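Tyrosine--tRNA ligase (Aeropyrum pernix, PDB 2CYA) probably catalyses the two-step attachment of tyrosine to its cognate tRNA, activating the amino acid with ATP and working as a homodimer. Local coordinates at residues G86-D89 with L90-A93; V250-S253 with D254-R258. All blocks are in the same frame, centred on the assembly; numbering follows the deposited sequence.

In the fold
How a helix begins can be read twice in this class I synthetase. Contact 1 comes first along the chain and opens helix 88-104, which connects strands 68-73 and 113-116 of the mixed sheet in the nucleotide-binding fold. Contact 2 follows much later, beyond the KMSKS motif (238-242), where the loop after strand 207-211 passes into helix 254-262, packed against helix 323-346. Their centres lie about 25 Å apart and their nearest atoms about 10 Å apart, so the two starts do not touch. One is capped by an aspartate, the other by a serine, and the side chains of Ile-91 and Asp-252 lie about 10 and 9 Å from that of Lys-241, an inferred ATP-binding residue.

Contact 1: G86-D89 with L90-A93; sequences GDMD and LIRA
The N-terminus of helix 88-104 is capped by Asp-87, whose carboxylate turns back toward the first NH groups of the helix. With CG anti to the backbone N (chi1 -171°), OD1 of Asp-87 lies 3.3 Å from Leu-90 N and also accepts from Asp-89 N; both bonds are weak, and the cap is spread over two donors. OD2 of Asp-87 lies 3.7 Å from CD2 of Leu-90, and this methyl and Leu-90 N lie on the same side of the carboxylate plane.

Asp-87 O begins the alpha-helical pattern, accepting from Ile-91 N at 3.1 Å, the donor lying in the carbonyl plane. Met-88 O and Asp-89 O continue it with Arg-92 N and Ala-93 N. This first turn belongs to a helix of the Rossmann-like catalytic domain, and its side chains diverge: Met-88 and Ile-91 meet helix 75-80, whereas Leu-90 and Ala-93 reach helix 349-360.

Met-88 is bent at chi2 and chi3, a fold that carries SD round to CD1 of Ile-91, 3.9 Å away, while its CE and CB both approach NH1 of Arg-92. The arginine chain, itself bent at chi2 and chi3, curls back over the turn, and one face of its guanidinium passes near Met-88 O, which stands 3.3 Å from that plane, offset toward the rim. At the edge of the same group, NH2 of Arg-92 forms a salt bridge with OD1 of Asp-89, 3.6 Å away. Carboxylate and guanidinium planes are 76° apart, and the two groups meet through OD1 and NH2 alone, not as a two-pronged pair.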
loop_
_atom_site.group_PDB
_atom_site.type_symbol
_atom_site.label_atom_id
_atom_site.label_comp_id
_atom_site.label_asym_id
_atom_site.label_seq_id
_atom_site.Cartn_x
_atom_site.Cartn_y
_atom_site.Cartn_z
ATOM N N GLY A 86 -13.455 -11.486 -6.842
ATOM C CA GLY A 86 -12.006 -11.445 -6.758
ATOM C C GLY A 86 -11.328 -12.476 -7.640
ATOM O O GLY A 86 -10.128 -12.719 -7.515
ATOM N N ASP A 87 -12.096 -13.080 -8.539
ATOM C CA ASP A 87 -11.563 -14.087 -9.453
ATOM C C ASP A 87 -10.803 -13.348 -10.556
ATOM O O ASP A 87 -11.401 -12.844 -11.502
ATOM C CB ASP A 87 -12.725 -14.890 -10.058
ATOM C CG ASP A 87 -12.262 -16.103 -10.845
ATOM O OD1 ASP A 87 -11.269 -16.004 -11.611
ATOM O OD2 ASP A 87 -12.923 -17.161 -10.705
ATOM N N MET A 88 -9.483 -13.303 -10.433
ATOM C CA MET A 88 -8.649 -12.608 -11.401
ATOM C C MET A 88 -8.798 -13.063 -12.853
ATOM O O MET A 88 -8.594 -12.260 -13.774
ATOM C CB MET A 88 -7.177 -12.681 -10.967
ATOM C CG MET A 88 -6.867 -11.896 -9.682
ATOM S SD MET A 88 -7.342 -10.125 -9.780
ATOM C CE MET A 88 -6.044 -9.524 -10.849
ATOM N N ASP A 89 -9.138 -14.335 -13.067
ATOM C CA ASP A 89 -9.315 -14.857 -14.424
ATOM C C ASP A 89 -10.549 -14.241 -15.086
ATOM O O ASP A 89 -10.555 -13.946 -16.282
ATOM C CB ASP A 89 -9.498 -16.375 -14.409
ATOM C CG ASP A 89 -8.296 -17.106 -13.857
ATOM O OD1 ASP A 89 -7.197 -16.959 -14.430
ATOM O OD2 ASP A 89 -8.461 -17.830 -12.848
ATOM N N LEU A 90 -11.604 -14.091 -14.299
ATOM C CA LEU A 90 -12.852 -13.526 -14.774
ATOM C C LEU A 90 -12.688 -12.024 -15.008
ATOM O O LEU A 90 -13.286 -11.447 -15.921
ATOM C CB LEU A 90 -13.944 -13.788 -13.740
ATOM C CG LEU A 90 -14.879 -14.981 -13.959
ATOM C CD1 LEU A 90 -14.162 -16.172 -14.587
ATOM C CD2 LEU A 90 -15.490 -15.340 -12.621
ATOM N N ILE A 91 -11.868 -11.393 -14.179
ATOM C CA ILE A 91 -11.631 -9.966 -14.322
ATOM C C ILE A 91 -10.859 -9.724 -15.619
ATOM O O ILE A 91 -11.158 -8.786 -16.355
ATOM C CB ILE A 91 -10.839 -9.413 -13.132
ATOM C CG1 ILE A 91 -11.709 -9.474 -11.879
ATOM C CG2 ILE A 91 -10.361 -7.979 -13.427
ATOM C CD1 ILE A 91 -11.007 -8.978 -10.616
ATOM N N ARG A 92 -9.884 -10.584 -15.896
ATOM C CA ARG A 92 -9.084 -10.472 -17.109
ATOM C C ARG A 92 -9.974 -10.707 -18.319
ATOM O O ARG A 92 -9.825 -10.049 -19.347
ATOM C CB ARG A 92 -7.964 -11.516 -17.124
ATOM C CG ARG A 92 -6.562 -10.928 -17.311
ATOM C CD ARG A 92 -5.752 -11.001 -16.025
ATOM N NE ARG A 92 -5.711 -12.376 -15.519
ATOM C CZ ARG A 92 -5.117 -12.753 -14.386
ATOM N NH1 ARG A 92 -4.501 -11.852 -13.623
ATOM N NH2 ARG A 92 -5.153 -14.032 -14.020
ATOM N N ALA A 93 -10.891 -11.660 -18.178
ATOM C CA ALA A 93 -11.807 -12.005 -19.249
ATOM C C ALA A 93 -12.702 -10.820 -19.560
ATOM O O ALA A 93 -12.982 -10.555 -20.716
ATOM C CB ALA A 93 -12.642 -13.208 -18.860
#

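Contact 2: V250-S253 with D254-R258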
loop_
_atom_site.group_PDB
_atom_site.type_symbol
_atom_site.label_atom_id
_atom_site.label_comp_id
_atom_site.label_asym_id
_atom_site.label_seq_id
_atom_site.Cartn_x
_atom_site.Cartn_y
_atom_site.Cartn_z
ATOM N N VAL A 250 -23.979 -4.859 -23.594
ATOM C CA VAL A 250 -23.644 -4.883 -25.007
ATOM C C VAL A 250 -24.001 -6.202 -25.649
ATOM O O VAL A 250 -23.868 -6.340 -26.855
ATOM C CB VAL A 250 -22.136 -4.584 -25.277
ATOM C CG1 VAL A 250 -21.802 -3.167 -24.842
ATOM C CG2 VAL A 250 -21.259 -5.592 -24.568
ATOM N N VAL A 251 -24.451 -7.172 -24.852
ATOM C CA VAL A 251 -24.835 -8.460 -25.414
ATOM C C VAL A 251 -26.302 -8.798 -25.181
ATOM O O VAL A 251 -26.707 -9.942 -25.377
ATOM C CB VAL A 251 -23.975 -9.649 -24.880
ATOM C CG1 VAL A 251 -22.513 -9.493 -25.322
ATOM C CG2 VAL A 251 -24.096 -9.752 -23.367
ATOM N N ASP A 252 -27.097 -7.821 -24.752
ATOM C CA ASP A 252 -28.526 -8.058 -24.560
ATOM C C ASP A 252 -29.158 -8.228 -25.945
ATOM O O ASP A 252 -28.699 -7.628 -26.925
ATOM C CB ASP A 252 -29.221 -6.863 -23.886
ATOM C CG ASP A 252 -29.043 -6.841 -22.393
ATOM O OD1 ASP A 252 -28.731 -7.900 -21.829
ATOM O OD2 ASP A 252 -29.229 -5.763 -21.781
ATOM N N SER A 253 -30.224 -9.021 -26.011
ATOM C CA SER A 253 -30.940 -9.262 -27.266
ATOM C C SER A 253 -31.728 -8.012 -27.626
ATOM O O SER A 253 -31.912 -7.133 -26.777
ATOM C CB SER A 253 -31.917 -10.435 -27.092
ATOM O OG SER A 253 -32.931 -10.111 -26.142
ATOM N N ASP A 254 -32.192 -7.929 -28.874
ATOM C CA ASP A 254 -32.994 -6.783 -29.315
ATOM C C ASP A 254 -34.253 -6.721 -28.441
ATOM O O ASP A 254 -34.719 -5.643 -28.083
ATOM C CB ASP A 254 -33.433 -6.937 -30.785
ATOM C CG ASP A 254 -32.274 -6.828 -31.772
ATOM O OD1 ASP A 254 -32.516 -7.053 -32.969
ATOM O OD2 ASP A 254 -31.133 -6.509 -31.370
ATOM N N ASP A 255 -34.808 -7.884 -28.105
ATOM C CA ASP A 255 -36.017 -7.921 -27.277
ATOM C C ASP A 255 -35.729 -7.448 -25.844
ATOM O O ASP A 255 -36.541 -6.742 -25.250
ATOM C CB ASP A 255 -36.606 -9.321 -27.255
ATOM C CG ASP A 255 -37.946 -9.378 -26.533
ATOM O OD1 ASP A 255 -38.082 -10.178 -25.580
ATOM O OD2 ASP A 255 -38.866 -8.630 -26.926
ATOM N N ASP A 256 -34.573 -7.827 -25.298
ATOM C CA ASP A 256 -34.183 -7.392 -23.947
ATOM C C ASP A 256 -34.089 -5.861 -23.940
ATOM O O ASP A 256 -34.545 -5.201 -23.001
ATOM C CB ASP A 256 -32.813 -7.957 -23.564
ATOM C CG ASP A 256 -32.849 -9.427 -23.206
ATOM O OD1 ASP A 256 -31.773 -10.066 -23.241
ATOM O OD2 ASP A 256 -33.934 -9.945 -22.882
ATOM N N ILE A 257 -33.481 -5.297 -24.985
ATOM C CA ILE A 257 -33.347 -3.849 -25.077
ATOM C C ILE A 257 -34.716 -3.147 -25.170
ATOM O O ILE A 257 -34.929 -2.103 -24.556
ATOM C CB ILE A 257 -32.462 -3.454 -26.291
ATOM C CG1 ILE A 257 -31.027 -3.944 -26.063
ATOM C CG2 ILE A 257 -32.442 -1.942 -26.474
ATOM C CD1 ILE A 257 -30.093 -3.673 -27.237
ATOM N N ARG A 258 -35.632 -3.701 -25.957
ATOM C CA ARG A 258 -36.968 -3.122 -26.084
ATOM C C ARG A 258 -37.707 -3.142 -24.738
ATOM O O ARG A 258 -38.384 -2.172 -24.374
ATOM C CB ARG A 258 -37.787 -3.901 -27.114
ATOM C CG ARG A 258 -37.547 -3.465 -28.542
ATOM C CD ARG A 258 -38.248 -4.363 -29.529
ATOM N NE ARG A 258 -37.736 -4.098 -30.873
ATOM C CZ ARG A 258 -37.248 -5.025 -31.692
ATOM N NH1 ARG A 258 -36.803 -4.663 -32.883
ATOM N NH2 ARG A 258 -37.227 -6.304 -31.336
#
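Ser-253 holds OG between its own backbone N and carbonyl carbon (chi1 64°), and Asp-256 has CG anti to its carbonyl carbon (chi1 -75°); together these torsions turn the two side chains toward each other's backbone NH. OG of Ser-253 accepts from Asp-256 N at 2.9 Å, with an N-H...O angle of 154°. In return OD1 of Asp-256 receives Ser-253 N at 3.3 Å, a weak bond though nearly straight. The main chain closes the same turn, Ile-257 N donating to Ser-253 O at 3.0 Å, and CG1 of Ile-257 lies against that oxygen.

Replacing Ser-253 by an alanine would probably leave Asp-256 N without its side-chain acceptor and the first turn held less firmly.

CB of Asp-252 packs on CB of Asp-256, 3.8 Å away, and the carboxylates stand almost perpendicular, their OD1 atoms 4.0 Å apart. The likely repulsion is probably eased by cations: OD2 of Asp-252 is paired with Lys-260, and OD2 of Asp-256 with Arg-259. Asp-254 instead sends its carboxylate to Arg-339 and Arg-342 of helix 323-346. The reciprocal pair of Ser-253 and Asp-256, each side chain accepting from the other's backbone NH, is a capping box, here at the start of helix 254-262.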